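Sensor protein kinase WalK (PDB 4YWZ) probably senses external signals through its extracellular receptor domain as the essential histidine kinase of the WalKR two-component system in Staphylococcus aureus. Local coordinates at residues G99-H104 against Y120-K125; I62-K67 against K129-I134; G113-W118 against K139-Y144. The protein carries 1 engineered substitution. One frame throughout, in Å; residues are numbered along the deposited sequence.

Interaction 1 of 3, residues G99-H104 against Y120-K125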
ATOM      1  N   GLY A  99       0.407  16.571  22.696  1.00 21.40           N
ATOM      2  CA  GLY A  99       1.430  15.547  22.516  1.00 22.69           C
ATOM      3  C   GLY A  99       0.883  14.197  22.074  1.00 22.20           C
ATOM      4  O   GLY A  99       1.436  13.175  22.452  1.00 22.66           O
ATOM      5  N   GLN A 100      -0.226  14.172  21.326  1.00 21.32           N
ATOM      6  CA  GLN A 100      -0.833  12.994  20.847  1.00 20.96           C
ATOM      7  C   GLN A 100      -1.032  13.115  19.324  1.00 18.93           C
ATOM      8  O   GLN A 100      -1.359  14.199  18.846  1.00 19.66           O
ATOM      9  CB  GLN A 100      -2.185  12.765  21.494  1.00 23.40           C
ATOM     10  CG  GLN A 100      -2.113  12.518  23.031  1.00 29.01           C
ATOM     11  CD  GLN A 100      -3.495  12.504  23.695  1.00 39.82           C
ATOM     12  OE1 GLN A 100      -4.560  12.746  23.068  1.00 48.05           O
ATOM     13  NE2 GLN A 100      -3.484  12.208  24.986  1.00 53.84           N
ATOM     14  N   SER A 101      -0.957  11.965  18.655  1.00 18.44           N
ATOM     15  CA  SER A 101      -1.280  11.961  17.210  1.00 18.42           C
ATOM     16  C   SER A 101      -2.752  12.210  17.038  1.00 17.87           C
ATOM     17  O   SER A 101      -3.652  11.967  17.902  1.00 18.29           O
ATOM     18  CB  SER A 101      -0.992  10.583  16.664  1.00 22.97           C
ATOM     19  OG  SER A 101       0.396  10.391  16.739  1.00 30.86           O
ATOM     20  N   ASN A 102      -3.125  12.629  15.798  1.00 15.61           N
ATOM     21  CA  ASN A 102      -4.483  12.799  15.398  1.00 15.02           C
ATOM     22  C   ASN A 102      -4.645  12.649  13.902  1.00 15.93           C
ATOM     23  O   ASN A 102      -3.639  12.597  13.227  1.00 16.14           O
ATOM     24  CB  ASN A 102      -5.152  14.093  15.910  1.00 17.70           C
ATOM     25  CG  ASN A 102      -4.559  15.344  15.335  1.00 19.46           C
ATOM     26  OD1 ASN A 102      -4.520  15.549  14.092  1.00 16.90           O
ATOM     27  ND2 ASN A 102      -4.093  16.212  16.205  1.00 18.59           N
ATOM     28  N   ASP A 103      -5.883  12.492  13.462  1.00 17.27           N
ATOM     29  CA  ASP A 103      -6.136  12.310  11.977  1.00 18.67           C
ATOM     30  C   ASP A 103      -7.494  12.764  11.568  1.00 17.60           C
ATOM     31  O   ASP A 103      -8.449  12.737  12.377  1.00 18.15           O
ATOM     32  CB  ASP A 103      -5.949  10.843  11.502  1.00 18.14           C
ATOM     33  CG  ASP A 103      -7.041   9.926  11.959  1.00 19.11           C
ATOM     34  OD1 ASP A 103      -6.970   9.470  13.144  1.00 23.42           O
ATOM     35  OD2 ASP A 103      -8.012   9.669  11.244  1.00 21.56           O
ATOM     36  N   HIS A 104      -7.625  13.179  10.319  1.00 17.84           N
ATOM     37  CA  HIS A 104      -8.954  13.453   9.742  1.00 17.91           C
ATOM     38  C   HIS A 104      -8.889  13.413   8.230  1.00 17.58           C
ATOM     39  O   HIS A 104      -7.803  13.475   7.655  1.00 17.52           O
ATOM     40  CB  HIS A 104      -9.452  14.833  10.217  1.00 19.28           C
ATOM     41  CG  HIS A 104      -8.651  16.005   9.778  1.00 17.19           C
ATOM     42  ND1 HIS A 104      -7.470  16.380  10.389  1.00 18.10           N
ATOM     43  CD2 HIS A 104      -8.884  16.929   8.828  1.00 21.33           C
ATOM     44  CE1 HIS A 104      -6.974  17.451   9.776  1.00 21.20           C
ATOM     45  NE2 HIS A 104      -7.813  17.799   8.822  1.00 20.90           N
ATOM     46  N   TYR A 120      -2.682  13.051   8.702  1.00 15.46           N
ATOM     47  CA  TYR A 120      -2.160  12.445   9.972  1.00 15.33           C
ATOM     48  C   TYR A 120      -1.118  13.397  10.502  1.00 15.82           C
ATOM     49  O   TYR A 120      -0.155  13.804   9.853  1.00 16.53           O
ATOM     50  CB  TYR A 120      -1.591  11.080   9.672  1.00 17.97           C
ATOM     51  CG  TYR A 120      -1.019  10.381  10.888  1.00 15.13           C
ATOM     52  CD1 TYR A 120      -1.885   9.869  11.794  1.00 18.52           C
ATOM     53  CD2 TYR A 120       0.327  10.254  11.064  1.00 18.59           C
ATOM     54  CE1 TYR A 120      -1.417   9.209  12.949  1.00 20.35           C
ATOM     55  CE2 TYR A 120       0.842   9.609  12.173  1.00 19.75           C
ATOM     56  CZ  TYR A 120      -0.043   9.149  13.104  1.00 18.25           C
ATOM     57  OH  TYR A 120       0.429   8.459  14.269  1.00 20.94           O
ATOM     58  N   ASN A 121      -1.241  13.702  11.796  1.00 15.33           N
ATOM     59  CA  ASN A 121      -0.279  14.425  12.525  1.00 14.68           C
ATOM     60  C   ASN A 121       0.307  13.544  13.684  1.00 14.54           C
ATOM     61  O   ASN A 121      -0.437  12.883  14.415  1.00 16.15           O
ATOM     62  CB  ASN A 121      -0.946  15.601  13.232  1.00 15.75           C
ATOM     63  CG  ASN A 121      -1.362  16.688  12.294  1.00 16.90           C
ATOM     64  OD1 ASN A 121      -0.519  17.231  11.610  1.00 17.85           O
ATOM     65  ND2 ASN A 121      -2.605  16.984  12.260  1.00 16.80           N
ATOM     66  N   ILE A 122       1.631  13.565  13.744  1.00 14.26           N
ATOM     67  CA  ILE A 122       2.360  12.942  14.877  1.00 16.44           C
ATOM     68  C   ILE A 122       3.340  13.932  15.451  1.00 16.84           C
ATOM     69  O   ILE A 122       4.204  14.478  14.792  1.00 17.87           O
ATOM     70  CB  ILE A 122       3.025  11.589  14.520  1.00 20.91           C
ATOM     71  CG1 ILE A 122       3.727  11.034  15.789  1.00 22.59           C
ATOM     72  CG2 ILE A 122       3.928  11.672  13.331  1.00 18.78           C
ATOM     73  CD1 ILE A 122       4.246   9.621  15.642  1.00 23.97           C
ATOM     74  N   PRO A 123       3.146  14.243  16.748  1.00 16.74           N
ATOM     75  CA  PRO A 123       4.096  15.154  17.355  1.00 18.87           C
ATOM     76  C   PRO A 123       5.455  14.482  17.569  1.00 16.51           C
ATOM     77  O   PRO A 123       5.485  13.295  17.862  1.00 18.45           O
ATOM     78  CB  PRO A 123       3.452  15.468  18.750  1.00 19.70           C
ATOM     79  CG  PRO A 123       2.475  14.429  19.046  1.00 23.07           C
ATOM     80  CD  PRO A 123       2.064  13.869  17.663  1.00 16.88           C
ATOM     81  N   VAL A 124       6.499  15.274  17.454  1.00 18.33           N
ATOM     82  CA  VAL A 124       7.895  14.877  17.660  1.00 19.56           C
ATOM     83  C   VAL A 124       8.261  15.258  19.093  1.00 19.41           C
ATOM     84  O   VAL A 124       8.075  16.399  19.455  1.00 18.34           O
ATOM     85  CB  VAL A 124       8.870  15.446  16.658  1.00 21.88           C
ATOM     86  CG1 VAL A 124      10.271  14.929  16.918  1.00 23.94           C
ATOM     87  CG2 VAL A 124       8.398  15.134  15.231  1.00 27.06           C
ATOM     88  N   LYS A 125       8.661  14.240  19.885  1.00 20.39           N
ATOM     89  CA  LYS A 125       9.059  14.485  21.328  1.00 19.90           C
ATOM     90  C   LYS A 125      10.514  14.192  21.494  1.00 22.43           C
ATOM     91  O   LYS A 125      11.040  13.196  20.940  1.00 23.47           O
ATOM     92  CB  LYS A 125       8.254  13.652  22.280  1.00 21.31           C
ATOM     93  CG  LYS A 125       6.772  13.976  22.268  1.00 21.46           C
ATOM     94  CD  LYS A 125       6.031  13.152  23.229  1.00 25.78           C
ATOM     95  CE  LYS A 125       4.599  13.564  23.270  1.00 28.78           C
ATOM     96  NZ  LYS A 125       3.850  12.678  24.193  1.00 31.34           N
TER
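N102 and N121 face each other as a hydrogen-bonded pair of an antiparallel beta hairpin, at the edge of the five-stranded sheet of this Cache-type receptor domain. Strand 102-109, outermost in the sheet within this chain, starts here against strand 114-126, just after helix 90-98. The backbones exchange two bonds: N102 N gives to N121 O at 3.0 Å, and N121 N gives one back to N102 O. The same two residues also bond through their side chains, which lie side by side on the face covered by helix 90-98. N121 ND2 reaches N102 OD1 at 3.0 Å, with the acceptor in the plane of the N121 amide although the two amide planes stand 78° apart. A chi1 of 66° puts N102 CG between the backbone N and the carbonyl carbon, from where OD1 meets that amide. Beyond the pair, N102 ND2 bonds to S91 O, N121 ND2 also to S91 OG, and N121 OD1 takes N133 ND2, so both amides are tied at O and N alike.

On the other face the Y120 side chain leans toward segment 99-104: D103 CB lies at the ring edge, 4.2 Å from Y120 CD1, and Y120 OH comes within 3.1 Å of S101 OG. Towards the start of the hairpin, P123 packs its CG 3.4 Å from G99 C. G99 has positive phi as the chain leaves the helix, and the extended side chain of K125 crosses to it. There K125 NZ meets G99 O at 3.0 Å, in the carbonyl plane and on a lone pair.

Interaction 2 of 3, residues I62-K67 against K129-I134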
ATOM      1  N   ILE A  62       4.885  15.742   3.221  1.00 16.47           N
ATOM      2  CA  ILE A  62       5.162  15.759   4.647  1.00 15.32           C
ATOM      3  C   ILE A  62       5.633  17.173   4.928  1.00 16.90           C
ATOM      4  O   ILE A  62       6.495  17.734   4.198  1.00 18.60           O
ATOM      5  CB  ILE A  62       6.208  14.740   5.078  1.00 17.07           C
ATOM      6  CG1 ILE A  62       5.864  13.330   4.574  1.00 17.30           C
ATOM      7  CG2 ILE A  62       6.362  14.828   6.605  1.00 17.16           C
ATOM      8  CD1 ILE A  62       6.911  12.261   4.922  1.00 18.32           C
ATOM      9  N   ARG A  63       5.172  17.784   6.076  1.00 15.54           N
ATOM     10  CA  ARG A  63       5.723  19.047   6.582  1.00 18.28           C
ATOM     11  C   ARG A  63       6.204  18.790   8.022  1.00 17.68           C
ATOM     12  O   ARG A  63       5.647  17.980   8.746  1.00 17.19           O
ATOM     13  CB  ARG A  63       4.725  20.137   6.623  1.00 17.45           C
ATOM     14  CG  ARG A  63       4.019  20.384   5.260  1.00 16.65           C
ATOM     15  CD  ARG A  63       2.909  21.401   5.277  1.00 17.41           C
ATOM     16  NE  ARG A  63       2.263  21.466   3.966  1.00 19.12           N
ATOM     17  CZ  ARG A  63       1.032  21.924   3.759  1.00 19.69           C
ATOM     18  NH1 ARG A  63       0.328  22.512   4.766  1.00 22.59           N
ATOM     19  NH2 ARG A  63       0.515  21.842   2.528  1.00 22.26           N
ATOM     20  N   PHE A  64       7.250  19.491   8.404  1.00 17.95           N
ATOM     21  CA  PHE A  64       7.672  19.614   9.796  1.00 17.75           C
ATOM     22  C   PHE A  64       7.433  21.051  10.258  1.00 18.52           C
ATOM     23  O   PHE A  64       7.789  22.009   9.620  1.00 18.37           O
ATOM     24  CB  PHE A  64       9.135  19.198  10.007  1.00 19.86           C
ATOM     25  CG  PHE A  64       9.584  19.342  11.456  1.00 19.41           C
ATOM     26  CD1 PHE A  64       9.217  18.436  12.388  1.00 23.64           C
ATOM     27  CD2 PHE A  64      10.268  20.533  11.867  1.00 24.43           C
ATOM     28  CE1 PHE A  64       9.537  18.611  13.762  1.00 23.79           C
ATOM     29  CE2 PHE A  64      10.553  20.702  13.242  1.00 30.08           C
ATOM     30  CZ  PHE A  64      10.222  19.719  14.138  1.00 26.66           C
ATOM     31  N   ILE A  65       6.697  21.135  11.360  1.00 20.39           N
ATOM     32  CA  ILE A  65       6.144  22.341  11.946  1.00 18.24           C
ATOM     33  C   ILE A  65       6.666  22.455  13.390  1.00 20.35           C
ATOM     34  O   ILE A  65       6.607  21.478  14.176  1.00 20.37           O
ATOM     35  CB  ILE A  65       4.607  22.349  11.911  1.00 19.15           C
ATOM     36  CG1 ILE A  65       4.142  22.283  10.442  1.00 20.23           C
ATOM     37  CG2 ILE A  65       4.065  23.553  12.676  1.00 23.30           C
ATOM     38  CD1 ILE A  65       2.800  21.695  10.356  1.00 21.20           C
ATOM     39  N   ASP A  66       7.198  23.616  13.745  1.00 21.17           N
ATOM     40  CA  ASP A  66       7.825  23.702  15.052  1.00 23.53           C
ATOM     41  C   ASP A  66       6.791  24.001  16.121  1.00 24.82           C
ATOM     42  O   ASP A  66       5.606  24.153  15.872  1.00 22.94           O
ATOM     43  CB  ASP A  66       9.053  24.717  15.099  1.00 24.74           C
ATOM     44  CG  ASP A  66       8.637  26.163  15.027  1.00 26.41           C
ATOM     45  OD1 ASP A  66       7.504  26.515  15.244  1.00 23.69           O
ATOM     46  OD2 ASP A  66       9.530  27.031  14.800  1.00 30.34           O
ATOM     47  N   LYS A  67       7.282  24.143  17.374  1.00 27.58           N
ATOM     48  CA  LYS A  67       6.417  24.474  18.538  1.00 33.80           C
ATOM     49  C   LYS A  67       5.550  25.684  18.454  1.00 33.55           C
ATOM     50  O   LYS A  67       4.466  25.752  19.016  1.00 32.22           O
ATOM     51  CB  LYS A  67       7.314  24.748  19.777  1.00 40.61           C
ATOM     52  CG  LYS A  67       7.816  23.545  20.466  1.00 44.95           C
ATOM     53  CD  LYS A  67       8.192  23.929  21.903  1.00 44.70           C
ATOM     54  CE  LYS A  67       7.022  23.758  22.876  1.00 56.13           C
ATOM     55  NZ  LYS A  67       6.747  22.322  23.299  1.00 52.66           N
ATOM     56  N   LYS A 129       9.264  15.974  25.677  1.00 23.11           N
ATOM     57  CA  LYS A 129       8.672  17.239  25.368  1.00 23.79           C
ATOM     58  C   LYS A 129       8.462  17.357  23.862  1.00 20.52           C
ATOM     59  O   LYS A 129       9.358  17.081  23.073  1.00 21.25           O
ATOM     60  CB  LYS A 129       9.522  18.421  25.785  1.00 25.50           C
ATOM     61  CG  LYS A 129       9.591  18.609  27.325  1.00 35.92           C
ATOM     62  CD  LYS A 129       9.743  20.107  27.631  1.00 41.52           C
ATOM     63  CE  LYS A 129       9.408  20.396  29.069  1.00 43.80           C
ATOM     64  NZ  LYS A 129      10.077  19.366  29.896  1.00 37.76           N
ATOM     65  N   VAL A 130       7.316  17.959  23.532  1.00 22.22           N
ATOM     66  CA  VAL A 130       7.043  18.253  22.102  1.00 19.94           C
ATOM     67  C   VAL A 130       8.011  19.283  21.601  1.00 20.34           C
ATOM     68  O   VAL A 130       8.125  20.396  22.175  1.00 21.50           O
ATOM     69  CB  VAL A 130       5.579  18.712  21.915  1.00 20.19           C
ATOM     70  CG1 VAL A 130       5.347  19.237  20.484  1.00 23.01           C
ATOM     71  CG2 VAL A 130       4.661  17.612  22.304  1.00 22.90           C
ATOM     72  N   ILE A 131       8.647  19.021  20.449  1.00 20.40           N
ATOM     73  CA  ILE A 131       9.430  20.004  19.753  1.00 20.64           C
ATOM     74  C   ILE A 131       8.870  20.498  18.417  1.00 20.96           C
ATOM     75  O   ILE A 131       9.408  21.441  17.738  1.00 22.24           O
ATOM     76  CB  ILE A 131      10.862  19.521  19.468  1.00 25.52           C
ATOM     77  CG1 ILE A 131      10.888  18.251  18.596  1.00 23.52           C
ATOM     78  CG2 ILE A 131      11.609  19.269  20.729  1.00 27.39           C
ATOM     79  CD1 ILE A 131      12.074  18.178  17.642  1.00 31.13           C
ATOM     80  N   GLY A 132       7.822  19.784  17.991  1.00 19.87           N
ATOM     81  CA  GLY A 132       7.279  20.040  16.596  1.00 20.14           C
ATOM     82  C   GLY A 132       6.337  18.953  16.249  1.00 18.98           C
ATOM     83  O   GLY A 132       5.967  18.160  17.110  1.00 19.19           O
ATOM     84  N   ASN A 133       5.826  18.992  15.021  1.00 19.83           N
ATOM     85  CA  ASN A 133       4.828  18.098  14.572  1.00 16.51           C
ATOM     86  C   ASN A 133       5.099  17.726  13.119  1.00 15.82           C
ATOM     87  O   ASN A 133       5.508  18.589  12.330  1.00 18.28           O
ATOM     88  CB  ASN A 133       3.429  18.735  14.668  1.00 17.77           C
ATOM     89  CG  ASN A 133       2.340  17.852  14.131  1.00 17.28           C
ATOM     90  OD1 ASN A 133       1.953  16.881  14.749  1.00 16.95           O
ATOM     91  ND2 ASN A 133       1.867  18.195  12.893  1.00 17.34           N
ATOM     92  N   ILE A 134       4.888  16.442  12.847  1.00 16.49           N
ATOM     93  CA  ILE A 134       4.985  15.930  11.473  1.00 17.10           C
ATOM     94  C   ILE A 134       3.536  15.904  10.965  1.00 15.18           C
ATOM     95  O   ILE A 134       2.656  15.232  11.551  1.00 15.67           O
ATOM     96  CB  ILE A 134       5.563  14.470  11.476  1.00 17.46           C
ATOM     97  CG1 ILE A 134       7.040  14.508  11.885  1.00 18.63           C
ATOM     98  CG2 ILE A 134       5.306  13.792  10.106  1.00 18.67           C
ATOM     99  CD1 ILE A 134       7.570  13.122  12.285  1.00 23.96           C
TER
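F64 and I134 form a non-hydrogen-bonded pair of the antiparallel strands 59-66 and 129-138, yet the phenyl ring does its touching farther along the partner strand. A chi1 of 179° sets F64 CG anti to the backbone N, and the rim atoms CE1 and CZ come to G132, F64 CZ lying 3.8 Å from G132 CA. The ring thus packs directly on the CA of a residue that has no side chain. Beyond G132, F64 CZ also approaches I131 CD1, at 4.3 Å.

On the same face I62 and I134 lie side by side and point the same way, touching through their CG2 methyls at 3.8 Å. One residue on from the F64-I134 pair, I65 and N133 form a hydrogen-bonded pair, in which I65 N gives a bond to N133 O at 3.0 Å. The I65 and N133 side chains themselves turn to the other face of the sheet, where N133 ND2 bonds to N121 OD1 on the next strand.

After D66, K67 takes over the contact in a different way. Its chain bends at chi3 (90°) and again at chi4, wrapping the aliphatic part round the carbonyl of V130, and K67 NZ closes on V130 O at 2.6 Å from a position tilted 23° out of the carbonyl plane.

Strand 114-126 flanks strand 129-138 on its far side, with V124 packed on F64, I131 and I134. The long helix 7-37 covers I62, I131 and I134, helix 46-54 reaches I62 and F64, and helix 90-98 packs over I65, V130 and N133 on the other face.

Interaction 3 of 3, residues G113-W118 against K139-Y144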
ATOM      1  N   GLY A 113      -9.436  18.051  -9.571  1.00 22.77           N
ATOM      2  CA  GLY A 113     -10.664  18.033  -8.864  1.00 25.91           C
ATOM      3  C   GLY A 113     -10.438  17.682  -7.415  1.00 27.37           C
ATOM      4  O   GLY A 113      -9.440  17.049  -7.080  1.00 23.00           O
ATOM      5  N   LYS A 114     -11.357  18.105  -6.547  1.00 29.24           N
ATOM      6  CA  LYS A 114     -11.286  17.672  -5.139  1.00 29.17           C
ATOM      7  C   LYS A 114     -11.149  16.099  -4.986  1.00 28.13           C
ATOM      8  O   LYS A 114     -11.893  15.241  -5.498  1.00 25.90           O
ATOM      9  CB  LYS A 114     -12.534  18.185  -4.403  1.00 32.58           C
ATOM     10  CG  LYS A 114     -12.536  19.662  -4.179  1.00 36.59           C
ATOM     11  CD  LYS A 114     -13.830  20.008  -3.412  1.00 48.68           C
ATOM     12  CE  LYS A 114     -13.907  21.505  -3.124  1.00 54.58           C
ATOM     13  NZ  LYS A 114     -12.522  21.959  -2.765  1.00 53.74           N
ATOM     14  N   ASP A 115     -10.073  15.692  -4.277  1.00 24.12           N
ATOM     15  CA  ASP A 115      -9.775  14.346  -3.984  1.00 21.92           C
ATOM     16  C   ASP A 115      -9.860  14.161  -2.416  1.00 19.83           C
ATOM     17  O   ASP A 115      -9.439  15.060  -1.706  1.00 20.09           O
ATOM     18  CB  ASP A 115      -8.267  14.055  -4.292  1.00 23.05           C
ATOM     19  CG  ASP A 115      -7.926  14.042  -5.793  1.00 33.55           C
ATOM     20  OD1 ASP A 115      -8.901  13.726  -6.539  1.00 25.30           O
ATOM     21  OD2 ASP A 115      -6.750  14.500  -6.131  1.00 34.23           O
ATOM     22  N   ARG A 116     -10.356  13.039  -1.985  1.00 20.50           N
ATOM     23  CA  ARG A 116     -10.229  12.606  -0.537  1.00 21.03           C
ATOM     24  C   ARG A 116      -8.786  12.353  -0.133  1.00 18.57           C
ATOM     25  O   ARG A 116      -8.069  11.634  -0.780  1.00 19.00           O
ATOM     26  CB  ARG A 116     -11.020  11.381  -0.218  1.00 29.57           C
ATOM     27  CG  ARG A 116     -12.425  11.771   0.215  1.00 43.72           C
ATOM     28  CD  ARG A 116     -13.307  10.595   0.542  1.00 44.95           C
ATOM     29  NE  ARG A 116     -13.603   9.975  -0.702  1.00 51.75           N
ATOM     30  CZ  ARG A 116     -14.640   9.194  -0.946  1.00 51.52           C
ATOM     31  NH1 ARG A 116     -15.526   8.921  -0.004  1.00 58.03           N
ATOM     32  NH2 ARG A 116     -14.726   8.655  -2.165  1.00 43.03           N
ATOM     33  N   VAL A 117      -8.333  13.008   0.968  1.00 16.55           N
ATOM     34  CA  VAL A 117      -6.960  12.933   1.443  1.00 17.06           C
ATOM     35  C   VAL A 117      -6.972  12.701   2.945  1.00 18.68           C
ATOM     36  O   VAL A 117      -7.792  13.231   3.632  1.00 17.54           O
ATOM     37  CB  VAL A 117      -6.217  14.246   1.153  1.00 18.14           C
ATOM     38  CG1 VAL A 117      -4.862  14.274   1.856  1.00 18.02           C
ATOM     39  CG2 VAL A 117      -5.999  14.363  -0.372  1.00 20.51           C
ATOM     40  N   TRP A 118      -6.128  11.851   3.443  1.00 16.86           N
ATOM     41  CA  TRP A 118      -6.108  11.540   4.833  1.00 16.64           C
ATOM     42  C   TRP A 118      -4.955  12.320   5.417  1.00 16.07           C
ATOM     43  O   TRP A 118      -3.776  12.169   5.037  1.00 18.06           O
ATOM     44  CB  TRP A 118      -5.926  10.036   5.105  1.00 17.83           C
ATOM     45  CG  TRP A 118      -6.090   9.627   6.513  1.00 16.31           C
ATOM     46  CD1 TRP A 118      -7.162   9.854   7.285  1.00 17.39           C
ATOM     47  CD2 TRP A 118      -5.144   8.910   7.350  1.00 17.99           C
ATOM     48  NE1 TRP A 118      -6.973   9.320   8.578  1.00 20.34           N
ATOM     49  CE2 TRP A 118      -5.742   8.760   8.639  1.00 20.71           C
ATOM     50  CE3 TRP A 118      -3.854   8.444   7.160  1.00 19.24           C
ATOM     51  CZ2 TRP A 118      -5.101   8.091   9.685  1.00 18.88           C
ATOM     52  CZ3 TRP A 118      -3.195   7.833   8.225  1.00 18.38           C
ATOM     53  CH2 TRP A 118      -3.827   7.683   9.465  1.00 18.17           C
ATOM     54  N   LYS A 139      -2.388   9.686   0.275  1.00 17.84           N
ATOM     55  CA  LYS A 139      -3.273   9.481  -0.891  1.00 18.21           C
ATOM     56  C   LYS A 139      -4.264   8.361  -0.688  1.00 19.71           C
ATOM     57  O   LYS A 139      -4.359   7.357  -1.465  1.00 20.19           O
ATOM     58  CB  LYS A 139      -2.391   9.230  -2.090  1.00 18.27           C
ATOM     59  CG  LYS A 139      -1.457  10.344  -2.494  1.00 18.54           C
ATOM     60  CD  LYS A 139      -0.598   9.965  -3.654  1.00 20.14           C
ATOM     61  CE  LYS A 139       0.344  11.095  -3.959  1.00 23.92           C
ATOM     62  NZ  LYS A 139       1.244  10.906  -5.150  1.00 26.26           N
ATOM     63  N   ILE A 140      -5.122   8.496   0.305  1.00 15.99           N
ATOM     64  CA  ILE A 140      -6.127   7.492   0.614  1.00 17.50           C
ATOM     65  C   ILE A 140      -7.166   7.284  -0.543  1.00 17.25           C
ATOM     66  O   ILE A 140      -7.833   6.238  -0.544  1.00 18.44           O
ATOM     67  CB  ILE A 140      -6.838   7.775   1.945  1.00 19.95           C
ATOM     68  CG1 ILE A 140      -7.386   6.523   2.563  1.00 21.26           C
ATOM     69  CG2 ILE A 140      -7.867   8.885   1.823  1.00 21.79           C
ATOM     70  CD1 ILE A 140      -7.662   6.652   4.022  1.00 21.31           C
ATOM     71  N   ASN A 141      -7.246   8.274  -1.445  1.00 18.80           N
ATOM     72  CA  ASN A 141      -8.195   8.166  -2.563  1.00 22.60           C
ATOM     73  C   ASN A 141      -7.780   7.037  -3.435  1.00 21.74           C
ATOM     74  O   ASN A 141      -8.660   6.464  -4.118  1.00 22.74           O
ATOM     75  CB  ASN A 141      -8.324   9.409  -3.396  1.00 22.32           C
ATOM     76  CG  ASN A 141      -9.711   9.530  -3.935  1.00 25.56           C
ATOM     77  OD1 ASN A 141     -10.641   9.128  -3.276  1.00 28.95           O
ATOM     78  ND2 ASN A 141      -9.801   9.885  -5.197  1.00 29.02           N
ATOM     79  N   ASP A 142      -6.519   6.576  -3.381  1.00 21.94           N
ATOM     80  CA  ASP A 142      -6.181   5.413  -4.149  1.00 26.12           C
ATOM     81  C   ASP A 142      -6.945   4.168  -3.691  1.00 24.04           C
ATOM     82  O   ASP A 142      -7.247   3.318  -4.559  1.00 23.00           O
ATOM     83  CB  ASP A 142      -4.656   5.167  -4.135  1.00 30.50           C
ATOM     84  CG  ASP A 142      -3.786   6.192  -4.996  1.00 28.33           C
ATOM     85  OD1 ASP A 142      -4.267   6.824  -5.990  1.00 36.16           O
ATOM     86  OD2 ASP A 142      -2.553   6.159  -4.698  1.00 39.39           O
ATOM     87  N   VAL A 143      -7.277   4.012  -2.373  1.00 18.31           N
ATOM     88  CA  VAL A 143      -8.104   2.949  -1.813  1.00 19.76           C
ATOM     89  C   VAL A 143      -9.543   3.067  -2.354  1.00 20.34           C
ATOM     90  O   VAL A 143     -10.087   2.138  -2.915  1.00 20.20           O
ATOM     91  CB  VAL A 143      -8.096   2.908  -0.283  1.00 22.91           C
ATOM     92  CG1 VAL A 143      -8.944   1.770   0.128  1.00 22.75           C
ATOM     93  CG2 VAL A 143      -6.593   2.818   0.191  1.00 26.17           C
ATOM     94  N   TYR A 144     -10.139   4.254  -2.199  1.00 20.32           N
ATOM     95  CA  TYR A 144     -11.495   4.472  -2.712  1.00 21.14           C
ATOM     96  C   TYR A 144     -11.616   4.241  -4.180  1.00 19.75           C
ATOM     97  O   TYR A 144     -12.593   3.604  -4.643  1.00 21.88           O
ATOM     98  CB  TYR A 144     -11.945   5.878  -2.279  1.00 21.06           C
ATOM     99  CG  TYR A 144     -12.151   6.082  -0.780  1.00 22.33           C
ATOM    100  CD1 TYR A 144     -13.251   5.537  -0.088  1.00 29.33           C
ATOM    101  CD2 TYR A 144     -11.303   6.840  -0.077  1.00 22.52           C
ATOM    102  CE1 TYR A 144     -13.403   5.806   1.276  1.00 28.36           C
ATOM    103  CE2 TYR A 144     -11.482   7.105   1.295  1.00 27.50           C
ATOM    104  CZ  TYR A 144     -12.518   6.602   1.931  1.00 28.47           C
ATOM    105  OH  TYR A 144     -12.629   6.865   3.265  1.00 30.58           O
TER
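R116 lays its guanidinium flat on the ring of Y144, the planes 4° apart, in a stacked cation-pi contact between strand 114-126 and the C-terminal helix 141-149. R116 CZ stands 4.0 Å from the centroid of the Y144 ring and only 11° off the ring normal. R116 NH2 lies 3.9 Å from Y144 CG and R116 NE 3.9 Å from Y144 CD2. The R116 chain bends at chi3 (-72°), and the two side chains run at about a right angle to each other, although their flat groups are parallel.

Beside the stack, N141 brings its CB to 3.4 Å from R116 O, and its OD1 lies near R116 CB. Farther along the strand I140 fills in with hydrocarbon: I140 CD1 and W118 CB are 4.0 Å apart, and I140 CG2 packs at 3.8 Å against W118 N.

Farther out, W118 is tied through NE1 to D103 OD2 on strand 102-109 and meets the ring of Y120, while R116 also touches L107 on that strand. I140 rests on F15 of helix 7-37, so the start of the C-terminal helix is placed against both sheet and long helix.

With no hydrogen bond between 113-118 and 139-144, the contact probably rests on van der Waals packing and on the attraction of a probably charged guanidinium for the Y144 ring.

Overall arrangement
All three interactions draw on one antiparallel sheet. Interactions 1 and 2 are neighbours in it, their centres about 9 Å apart, joined where I122 O and V124 O meet I134 N and I131 N. Each pairs strands by backbone bonds and has a lysine on a carbonyl at one end. Interaction 1 mixes buried and exposed residues at the sheet edge and adds an asparagine pair; interaction 2, between inner strands and with most of its touching residues buried, adds hydrocarbon and a phenyl ring. Interaction 3, partly buried, shares strand 114-126 with interaction 1 and touches it through D103 OD2 and W118 NE1. Its centre lies about 15 Å from the centre of the chain, and it joins strand to helix by stacking.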